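Local coordinates for protein CysE, serine acetyltransferase (Brucella abortus, PDB 4HZD) that probably transfers the acetyl group of acetyl-coenzyme A to L-serine, giving the O-acetylserine used in cysteine biosynthesis, and binds coenzyme A, at residues Leu51-Met56 with Trp87-Arg92; Arg58-Leu63 with His119-Thr123. All coordinates share one frame; numbering follows the deposited sequence.

Contact 1 of 2, residues Leu51-Met56 with Trp87-Arg92; sequences LEEAVM and WSHVLR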
# COMPACT_ATOMS: atom_id res chain seq x y z
N LEU A 51 -12.53 18.64 15.82
CA LEU A 51 -11.73 17.69 16.58
C LEU A 51 -12.25 16.28 16.36
O LEU A 51 -11.45 15.36 16.19
CB LEU A 51 -11.73 18.09 18.07
CG LEU A 51 -10.99 17.17 19.06
CD1 LEU A 51 -9.50 17.02 18.71
CD2 LEU A 51 -11.13 17.80 20.43
N GLU A 52 -13.57 16.10 16.32
CA GLU A 52 -14.16 14.77 16.08
C GLU A 52 -13.64 14.15 14.79
O GLU A 52 -13.26 12.97 14.74
CB GLU A 52 -15.68 14.85 16.00
CG GLU A 52 -16.38 15.18 17.30
CD GLU A 52 -16.51 16.68 17.61
OE1 GLU A 52 -15.92 17.56 16.95
OE2 GLU A 52 -17.20 16.99 18.59
N GLU A 53 -13.62 14.96 13.74
CA GLU A 53 -13.12 14.50 12.44
C GLU A 53 -11.62 14.22 12.43
O GLU A 53 -11.20 13.24 11.83
CB GLU A 53 -13.55 15.43 11.32
CG GLU A 53 -15.00 15.22 10.91
CD GLU A 53 -15.51 16.38 10.07
OE1 GLU A 53 -15.84 16.15 8.89
OE2 GLU A 53 -15.56 17.53 10.59
N ALA A 54 -10.82 15.03 13.12
CA ALA A 54 -9.39 14.72 13.29
C ALA A 54 -9.13 13.35 13.99
O ALA A 54 -8.22 12.60 13.55
CB ALA A 54 -8.69 15.83 14.06
N VAL A 55 -9.84 13.11 15.11
CA VAL A 55 -9.71 11.89 15.95
C VAL A 55 -10.15 10.69 15.12
O VAL A 55 -9.41 9.69 15.00
CB VAL A 55 -10.52 11.99 17.31
CG1 VAL A 55 -10.62 10.65 18.08
CG2 VAL A 55 -9.91 13.03 18.24
N MET A 56 -11.32 10.80 14.49
CA MET A 56 -11.80 9.71 13.59
C MET A 56 -10.82 9.41 12.48
O MET A 56 -10.55 8.23 12.20
CB MET A 56 -13.18 10.03 12.99
CG MET A 56 -14.23 10.14 14.07
SD MET A 56 -15.91 10.47 13.51
CE MET A 56 -15.64 11.71 12.25
N TRP A 87 -20.44 11.58 22.21
CA TRP A 87 -19.03 11.24 21.95
C TRP A 87 -18.13 12.47 21.85
O TRP A 87 -16.99 12.43 22.27
CB TRP A 87 -18.89 10.29 20.76
CG TRP A 87 -17.48 9.85 20.56
CD1 TRP A 87 -16.67 9.16 21.46
CD2 TRP A 87 -16.64 10.10 19.39
NE1 TRP A 87 -15.43 8.96 20.94
CE2 TRP A 87 -15.34 9.50 19.69
CE3 TRP A 87 -16.84 10.74 18.17
CZ2 TRP A 87 -14.28 9.58 18.80
CZ3 TRP A 87 -15.77 10.80 17.26
CH2 TRP A 87 -14.52 10.22 17.56
N SER A 88 -18.65 13.57 21.33
CA SER A 88 -17.96 14.86 21.33
C SER A 88 -17.45 15.30 22.69
O SER A 88 -16.32 15.74 22.82
CB SER A 88 -18.87 15.96 20.76
OG SER A 88 -19.06 15.78 19.37
N HIS A 89 -18.28 15.20 23.72
CA HIS A 89 -17.84 15.50 25.09
C HIS A 89 -16.94 14.40 25.68
O HIS A 89 -15.92 14.71 26.33
CB HIS A 89 -19.05 15.74 25.98
CG HIS A 89 -18.75 15.67 27.46
ND1 HIS A 89 -18.17 16.67 28.12
CD2 HIS A 89 -18.97 14.65 28.40
CE1 HIS A 89 -18.01 16.33 29.42
NE2 HIS A 89 -18.51 15.10 29.59
N VAL A 90 -17.31 13.13 25.45
CA VAL A 90 -16.54 11.99 25.98
C VAL A 90 -15.09 12.08 25.50
O VAL A 90 -14.16 11.97 26.31
CB VAL A 90 -17.17 10.63 25.61
CG1 VAL A 90 -16.25 9.47 25.98
CG2 VAL A 90 -18.55 10.44 26.24
N LEU A 91 -14.87 12.32 24.20
CA LEU A 91 -13.48 12.30 23.68
C LEU A 91 -12.65 13.47 24.26
O LEU A 91 -11.44 13.34 24.48
CB LEU A 91 -13.46 12.27 22.12
CG LEU A 91 -13.85 13.52 21.35
CD1 LEU A 91 -12.68 14.48 21.30
CD2 LEU A 91 -14.37 13.21 19.94
N ARG A 92 -13.29 14.61 24.45
CA ARG A 92 -12.70 15.78 25.11
C ARG A 92 -12.34 15.54 26.59
O ARG A 92 -11.27 15.99 27.05
CB ARG A 92 -13.63 17.01 24.95
CG ARG A 92 -13.41 17.80 23.64
CD ARG A 92 -14.55 18.80 23.36
NE ARG A 92 -14.48 19.41 22.02
CZ ARG A 92 -14.93 18.86 20.88
NH1 ARG A 92 -15.45 17.64 20.85
NH2 ARG A 92 -14.83 19.54 19.74
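Leu51 begins the contact by sliding past Leu91 and Arg92, with CD2 the methyl that touches both. The two helices belong to the all-helical N-terminal part of serine acetyltransferase, and their short segments cross at 68°. CD2 of Leu51 sits 3.8 Å from CD1 of Leu91. The same methyl lies over the centre of one face of the Arg92 guanidinium.

Glu52 is a knob in a hole formed by Trp87, Ser88, Leu91 and Arg92. Its chain bends at chi2 (86°), which swings the carboxylate out to the polar side of the hole while CG packs on CD2 of Leu91. Arg92 NH1 gives OE2 of Glu52 a salt-bridging hydrogen bond of 2.9 Å. The donor comes from above the carboxylate plane, 66° out of it. Ser88 OG is modelled 2.4 Å from Glu52 OE2, a doubtful distance. NH1 of Arg92 also bonds Ser88 O, 2.9 Å away and nearly in the guanidinium plane, so it bridges the Glu52 carboxylate and the backbone of helix 87-101. NH2 of Arg92 forms a second salt bridge, to Asp17, which probably helps to fix the guanidinium.

Val55 turns the contact apolar. Its CG1 lies 3.9 Å from CZ2 of Trp87. NE1 of Trp87, two bonds from CZ2, is bonded to OE1 of Gln122, and Phe77 of helix 70-83 meets the ring as well.

Met56 closes the row with a Met-aromatic contact. Its SD is 5.0 Å from the centroid of the Trp87 six-membered ring, in an oblique position, and its CG comes within 3.5 Å of Trp87 CH2.

Contact 2 of 2, residues Arg58-Leu63 with His119-Thr123; sequences RIAERL and HAIQT
Arg62 and His119 make the polar link between these segments. NH1 of Arg62 donates to ND1 of His119 at 2.8 Å, with an N-H...N angle of 163°. The bond lies in the planes of both groups at its two ends, yet the guanidinium and the ring stand 89° apart. A bend at chi3 (80°) turns the tip of Arg62 back to the ring, and CD also comes close to ND1. As ND1 accepts here, its proton is probably absent. NE2 of His119 bonds the backbone O of Val112, so both ring nitrogens have partners, which probably fixes the rotation of the ring.

A second polar bond stays within segment 119-123. Thr123 OG1 donates to His119 O at 2.8 Å. The backbone N of Thr123 reaches that oxygen from the opposite face of the carbonyl plane.

Both segments lie in the helical N-terminal region of the subunit, where segments 58-63 and 119-123, on helices 51-63 and 116-132, cross almost at right angles. Arg58 carries the contact on to the next subunit. Its NH1 forms a salt bridge with Asp67 of the second subunit, and its NE bonds Leu113 O.

Van der Waals packing makes up the rest. Ile59 is central: its CG1 meets the His119 ring obliquely, 3.9 Å from CD2 of His119. CD1 of Ile59 meets CB of Gln122 at 3.5 Å, the two side chains crossing at about a right angle. CG2 of Ile59 turns to Thr123 OG1. Leu63 and Thr123 meet tip to tip, with CD1 of Leu63 3.7 Å from CG2 of Thr123. On the arginine side, CG of Arg58 lies 3.7 Å from NE2 of His119.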
# COMPACT_ATOMS: atom_id res chain seq x y z
N ARG A 58 -7.41 10.19 12.36
CA ARG A 58 -6.22 9.55 12.94
C ARG A 58 -6.42 8.07 13.22
O ARG A 58 -5.60 7.21 12.80
CB ARG A 58 -5.81 10.25 14.24
CG ARG A 58 -4.56 9.64 14.87
CD ARG A 58 -3.33 10.17 14.14
NE ARG A 58 -2.12 9.35 14.29
CZ ARG A 58 -1.65 8.52 13.36
NH1 ARG A 58 -2.33 8.33 12.25
NH2 ARG A 58 -0.51 7.86 13.57
N ILE A 59 -7.54 7.74 13.87
CA ILE A 59 -7.75 6.38 14.30
C ILE A 59 -8.02 5.49 13.09
O ILE A 59 -7.48 4.38 13.02
CB ILE A 59 -8.88 6.26 15.34
CG1 ILE A 59 -8.48 6.99 16.64
CG2 ILE A 59 -9.05 4.79 15.68
CD1 ILE A 59 -9.59 7.03 17.65
N ALA A 60 -8.85 5.97 12.16
CA ALA A 60 -9.10 5.26 10.92
C ALA A 60 -7.80 4.89 10.17
O ALA A 60 -7.67 3.75 9.71
CB ALA A 60 -10.12 5.98 10.03
N GLU A 61 -6.85 5.83 10.11
CA GLU A 61 -5.57 5.64 9.40
C GLU A 61 -4.69 4.63 10.11
O GLU A 61 -4.00 3.85 9.47
CB GLU A 61 -4.77 6.97 9.25
CG GLU A 61 -5.37 7.98 8.25
CD GLU A 61 -5.63 7.40 6.87
OE1 GLU A 61 -4.66 6.97 6.23
OE2 GLU A 61 -6.80 7.32 6.45
N ARG A 62 -4.71 4.64 11.45
CA ARG A 62 -3.94 3.66 12.20
C ARG A 62 -4.50 2.24 12.02
O ARG A 62 -3.74 1.28 11.85
CB ARG A 62 -3.86 4.06 13.69
CG ARG A 62 -3.23 5.44 13.92
CD ARG A 62 -2.75 5.54 15.38
NE ARG A 62 -1.47 4.85 15.48
CZ ARG A 62 -0.73 4.71 16.60
NH1 ARG A 62 -1.15 5.16 17.77
NH2 ARG A 62 0.45 4.11 16.52
N LEU A 63 -5.82 2.11 11.98
CA LEU A 63 -6.46 0.78 11.88
C LEU A 63 -6.61 0.32 10.43
O LEU A 63 -6.76 -0.88 10.17
CB LEU A 63 -7.85 0.82 12.56
CG LEU A 63 -7.90 1.22 14.03
CD1 LEU A 63 -9.33 1.49 14.47
CD2 LEU A 63 -7.23 0.14 14.88
N HIS A 119 -6.26 6.14 21.40
CA HIS A 119 -6.81 5.59 20.15
C HIS A 119 -7.59 4.32 20.43
O HIS A 119 -8.69 4.11 19.88
CB HIS A 119 -5.71 5.30 19.13
CG HIS A 119 -4.89 6.51 18.76
ND1 HIS A 119 -3.57 6.44 18.53
CD2 HIS A 119 -5.23 7.84 18.67
CE1 HIS A 119 -3.10 7.67 18.26
NE2 HIS A 119 -4.13 8.52 18.34
N ALA A 120 -7.07 3.46 21.32
CA ALA A 120 -7.83 2.25 21.68
C ALA A 120 -9.17 2.55 22.34
O ALA A 120 -10.13 1.82 22.15
CB ALA A 120 -7.02 1.32 22.55
N ILE A 121 -9.21 3.55 23.20
CA ILE A 121 -10.45 3.80 23.92
C ILE A 121 -11.59 4.13 22.94
O ILE A 121 -12.70 3.57 23.04
CB ILE A 121 -10.30 4.93 24.94
CG1 ILE A 121 -9.51 4.47 26.16
CG2 ILE A 121 -11.66 5.38 25.46
CD1 ILE A 121 -8.93 5.66 26.92
N GLN A 122 -11.30 5.03 22.01
CA GLN A 122 -12.33 5.46 21.03
C GLN A 122 -12.66 4.33 20.06
O GLN A 122 -13.81 4.17 19.64
CB GLN A 122 -11.91 6.75 20.31
CG GLN A 122 -11.26 7.80 21.19
CD GLN A 122 -12.03 8.06 22.50
OE1 GLN A 122 -13.26 7.89 22.57
NE2 GLN A 122 -11.32 8.50 23.52
N THR A 123 -11.67 3.52 19.74
CA THR A 123 -11.91 2.33 18.90
C THR A 123 -12.86 1.40 19.62
O THR A 123 -13.82 0.95 19.02
CB THR A 123 -10.61 1.57 18.51
OG1 THR A 123 -9.73 2.44 17.82
CG2 THR A 123 -10.95 0.40 17.58

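In the fold
Helix 51-63 serves both contacts: its first half meets helix 87-101 in contact 1, and its second half meets helix 116-132 in contact 2. Both are mainly buried, but contact 1 has a partly exposed polar side, while every touching residue of contact 2 is buried. Contact 1 joins a glutamate-arginine salt bridge to apolar and Met-aromatic packing. Contact 2 has no acid at its centre and uses an arginine-histidine bond. The two contacts touch through Trp87 and Gln122. Contact 1 stays within one chain, whereas contact 2 lies beside the subunit interface.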